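Long-range contact in alpha-glucosidase (Pseudoalteromonas sp. K8, PDB 5HQA), which probably hydrolyses alpha-glucosides as a chloride-activated, calcium-binding enzyme of glycoside hydrolase family 97: residues V308-W313 with V351-H356. Sequence-based numbering, arbitrary orientation.
Sequences VLVEGW and VQLIGH. With AC1 (4,6-dideoxy-4-{[(1S,4R,5S,6S)-4,5,6-trihydroxy-3-(hydroxymethyl)cyclohex-2-en-1-yl]amino}-alpha-D-glucopyranose), chain B.
At the sugar pocket of the TIM-barrel catalytic domain, Glu-311, just past the end of strand 307-310, stacks on His-356 of the neighbouring parallel strand 352-358. Nearer the start of the strands, Val-308 N donates to Gln-352 O and Ile-354 N to Val-308 O, both at 2.8 Å. The strands then diverge, and a water donates to both Val-310 O and Ile-354 O. Leu-309 CD1 meets Ile-354 CG2, while the side chains of Val-310 and Leu-353 cross at about a right angle, CG2 against CD1. In Glu-311, CG lies over the centre of the His-356 imidazole, 3.4 Å from its centroid, a CH-pi contact, and the carboxylate runs nearly parallel to the ring, the planes 4° apart. OE1 of Glu-311 accepts from O4 of AC1, the acarviosine part of acarbose (2.6 Å), and from Trp-280; its OE2 forms a salt bridge with Lys-386. At the imidazole edge, CE1 of His-356 comes 3.1 Å from AC1 O6B, and ND1 shares a second water with Gly-312 N. An alanine at His-356 would probably leave Glu-311 CG and its carboxylate without the ring they lie on, and that water without its ND1 partner. Trp-313 NE1 donates to a lone pair of His-356 O at 2.9 Å, the oxygen near the indole plane.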
loop_
_atom_site.group_PDB
_atom_site.type_symbol
_atom_site.label_atom_id
_atom_site.label_comp_id
_atom_site.label_asym_id
_atom_site.label_seq_id
_atom_site.Cartn_x
_atom_site.Cartn_y
_atom_site.Cartn_z
ATOM N N VAL A 308 -16.618 14.085 -0.800
ATOM C CA VAL A 308 -17.341 13.388 0.259
ATOM C C VAL A 308 -17.602 11.965 -0.215
ATOM O O VAL A 308 -18.341 11.757 -1.184
ATOM C CB VAL A 308 -18.659 14.088 0.619
ATOM C CG1 VAL A 308 -19.438 13.257 1.633
ATOM C CG2 VAL A 308 -18.391 15.498 1.140
ATOM N N LEU A 309 -16.985 10.990 0.449
ATOM C CA LEU A 309 -17.345 9.594 0.250
ATOM C C LEU A 309 -18.685 9.310 0.915
ATOM O O LEU A 309 -18.938 9.753 2.037
ATOM C CB LEU A 309 -16.274 8.683 0.855
ATOM C CG LEU A 309 -16.598 7.189 0.973
ATOM C CD1 LEU A 309 -16.574 6.495 -0.405
ATOM C CD2 LEU A 309 -15.632 6.504 1.955
ATOM N N VAL A 310 -19.550 8.560 0.233
ATOM C CA VAL A 310 -20.822 8.144 0.817
ATOM C C VAL A 310 -21.009 6.657 0.560
ATOM O O VAL A 310 -21.094 6.233 -0.601
ATOM C CB VAL A 310 -22.016 8.931 0.255
ATOM C CG1 VAL A 310 -23.280 8.469 0.930
ATOM C CG2 VAL A 310 -21.834 10.423 0.462
ATOM N N GLU A 311 -21.071 5.868 1.635
ATOM C CA GLU A 311 -21.326 4.435 1.547
ATOM C C GLU A 311 -22.767 4.134 1.935
ATOM O O GLU A 311 -23.345 4.788 2.809
ATOM C CB GLU A 311 -20.373 3.638 2.444
ATOM C CG GLU A 311 -18.922 3.863 2.099
ATOM C CD GLU A 311 -17.989 2.908 2.812
ATOM O OE1 GLU A 311 -18.455 2.137 3.677
ATOM O OE2 GLU A 311 -16.775 2.942 2.510
ATOM N N GLY A 312 -23.342 3.132 1.279
ATOM C CA GLY A 312 -24.725 2.783 1.516
ATOM C C GLY A 312 -25.711 3.529 0.654
ATOM O O GLY A 312 -26.897 3.587 0.998
ATOM N N TRP A 313 -25.256 4.112 -0.457
ATOM C CA TRP A 313 -26.130 4.906 -1.311
ATOM C C TRP A 313 -26.968 4.043 -2.246
ATOM O O TRP A 313 -28.034 4.483 -2.686
ATOM C CB TRP A 313 -25.293 5.894 -2.137
ATOM C CG TRP A 313 -24.404 5.188 -3.130
ATOM C CD1 TRP A 313 -23.132 4.723 -2.915
ATOM C CD2 TRP A 313 -24.737 4.834 -4.478
ATOM N NE1 TRP A 313 -22.655 4.113 -4.049
ATOM C CE2 TRP A 313 -23.620 4.164 -5.023
ATOM C CE3 TRP A 313 -25.874 5.020 -5.277
ATOM C CZ2 TRP A 313 -23.601 3.684 -6.335
ATOM C CZ3 TRP A 313 -25.856 4.543 -6.583
ATOM C CH2 TRP A 313 -24.723 3.881 -7.098
ATOM N N VAL A 351 -17.547 20.707 -4.186
ATOM C CA VAL A 351 -17.151 19.496 -3.478
ATOM C C VAL A 351 -17.691 18.305 -4.248
ATOM O O VAL A 351 -18.875 18.273 -4.596
ATOM C CB VAL A 351 -17.697 19.492 -2.042
ATOM C CG1 VAL A 351 -17.345 18.167 -1.350
ATOM C CG2 VAL A 351 -17.181 20.702 -1.278
ATOM N N GLN A 352 -16.849 17.318 -4.506
ATOM C CA GLN A 352 -17.328 16.213 -5.317
ATOM C C GLN A 352 -17.866 15.076 -4.466
ATOM O O GLN A 352 -17.467 14.886 -3.315
ATOM C CB GLN A 352 -16.228 15.706 -6.236
ATOM C CG GLN A 352 -16.242 16.466 -7.537
ATOM C CD GLN A 352 -15.155 16.018 -8.414
ATOM O OE1 GLN A 352 -13.989 16.211 -8.092
ATOM N NE2 GLN A 352 -15.504 15.374 -9.522
ATOM N N LEU A 353 -18.814 14.341 -5.038
ATOM C CA LEU A 353 -19.198 13.055 -4.483
ATOM C C LEU A 353 -18.134 12.027 -4.846
ATOM O O LEU A 353 -17.695 11.963 -6.000
ATOM C CB LEU A 353 -20.563 12.633 -5.024
ATOM C CG LEU A 353 -21.085 11.247 -4.651
ATOM C CD1 LEU A 353 -21.378 11.161 -3.164
ATOM C CD2 LEU A 353 -22.333 10.935 -5.462
ATOM N N ILE A 354 -17.695 11.247 -3.865
ATOM C CA ILE A 354 -16.786 10.134 -4.106
ATOM C C ILE A 354 -17.629 8.865 -4.122
ATOM O O ILE A 354 -18.393 8.609 -3.183
ATOM C CB ILE A 354 -15.672 10.082 -3.047
ATOM C CG1 ILE A 354 -14.756 11.293 -3.228
ATOM C CG2 ILE A 354 -14.889 8.790 -3.134
ATOM C CD1 ILE A 354 -13.825 11.525 -2.071
ATOM N N GLY A 355 -17.532 8.099 -5.216
ATOM C CA GLY A 355 -18.378 6.937 -5.395
ATOM C C GLY A 355 -17.921 5.751 -4.561
ATOM O O GLY A 355 -16.825 5.731 -3.996
ATOM N N HIS A 356 -18.788 4.744 -4.484
ATOM C CA HIS A 356 -18.511 3.581 -3.646
ATOM C C HIS A 356 -19.158 2.356 -4.262
ATOM O O HIS A 356 -20.372 2.347 -4.488
ATOM C CB HIS A 356 -19.025 3.775 -2.218
ATOM C CG HIS A 356 -18.631 2.665 -1.297
ATOM N ND1 HIS A 356 -19.547 1.950 -0.554
ATOM C CD2 HIS A 356 -17.417 2.132 -1.017
ATOM C CE1 HIS A 356 -18.911 1.034 0.158
ATOM N NE2 HIS A 356 -17.617 1.124 -0.103
HETATM C C1 AC1 B . -14.989 -7.101 7.555
HETATM O O2 AC1 B . -12.758 -7.829 7.076
HETATM C C2 AC1 B . -13.793 -6.938 6.628
HETATM C C4A AC1 B . -15.951 -0.044 4.303
HETATM C C3 AC1 B . -13.314 -5.511 6.585
HETATM O O3 AC1 B . -12.140 -5.403 5.760
HETATM C C4 AC1 B . -14.422 -4.615 6.100
HETATM N N4A AC1 B . -13.961 -3.235 5.747
HETATM C C5 AC1 B . -15.351 -4.625 7.304
HETATM O O5 AC1 B . -15.968 -5.977 7.392
HETATM C C6 AC1 B . -16.443 -3.602 7.267
HETATM C C1B AC1 B . -14.434 -2.732 4.407
HETATM C C2B AC1 B . -13.781 -1.227 4.102
HETATM O O2B AC1 B . -12.376 -1.312 4.336
HETATM C C3B AC1 B . -14.424 -0.228 4.853
HETATM O O3B AC1 B . -13.772 1.063 4.759
HETATM O O4 AC1 B . -16.660 0.860 5.127
HETATM C C5B AC1 B . -16.677 -1.290 4.222
HETATM C C7B AC1 B . -15.849 -2.691 4.253
HETATM C C6B AC1 B . -18.046 -1.259 3.524
HETATM O O6B AC1 B . -17.822 -1.135 2.154
HETATM O O HOH W 1 -20.880 7.540 -3.016
HETATM O O HOH W 2 -22.255 2.324 -1.050
#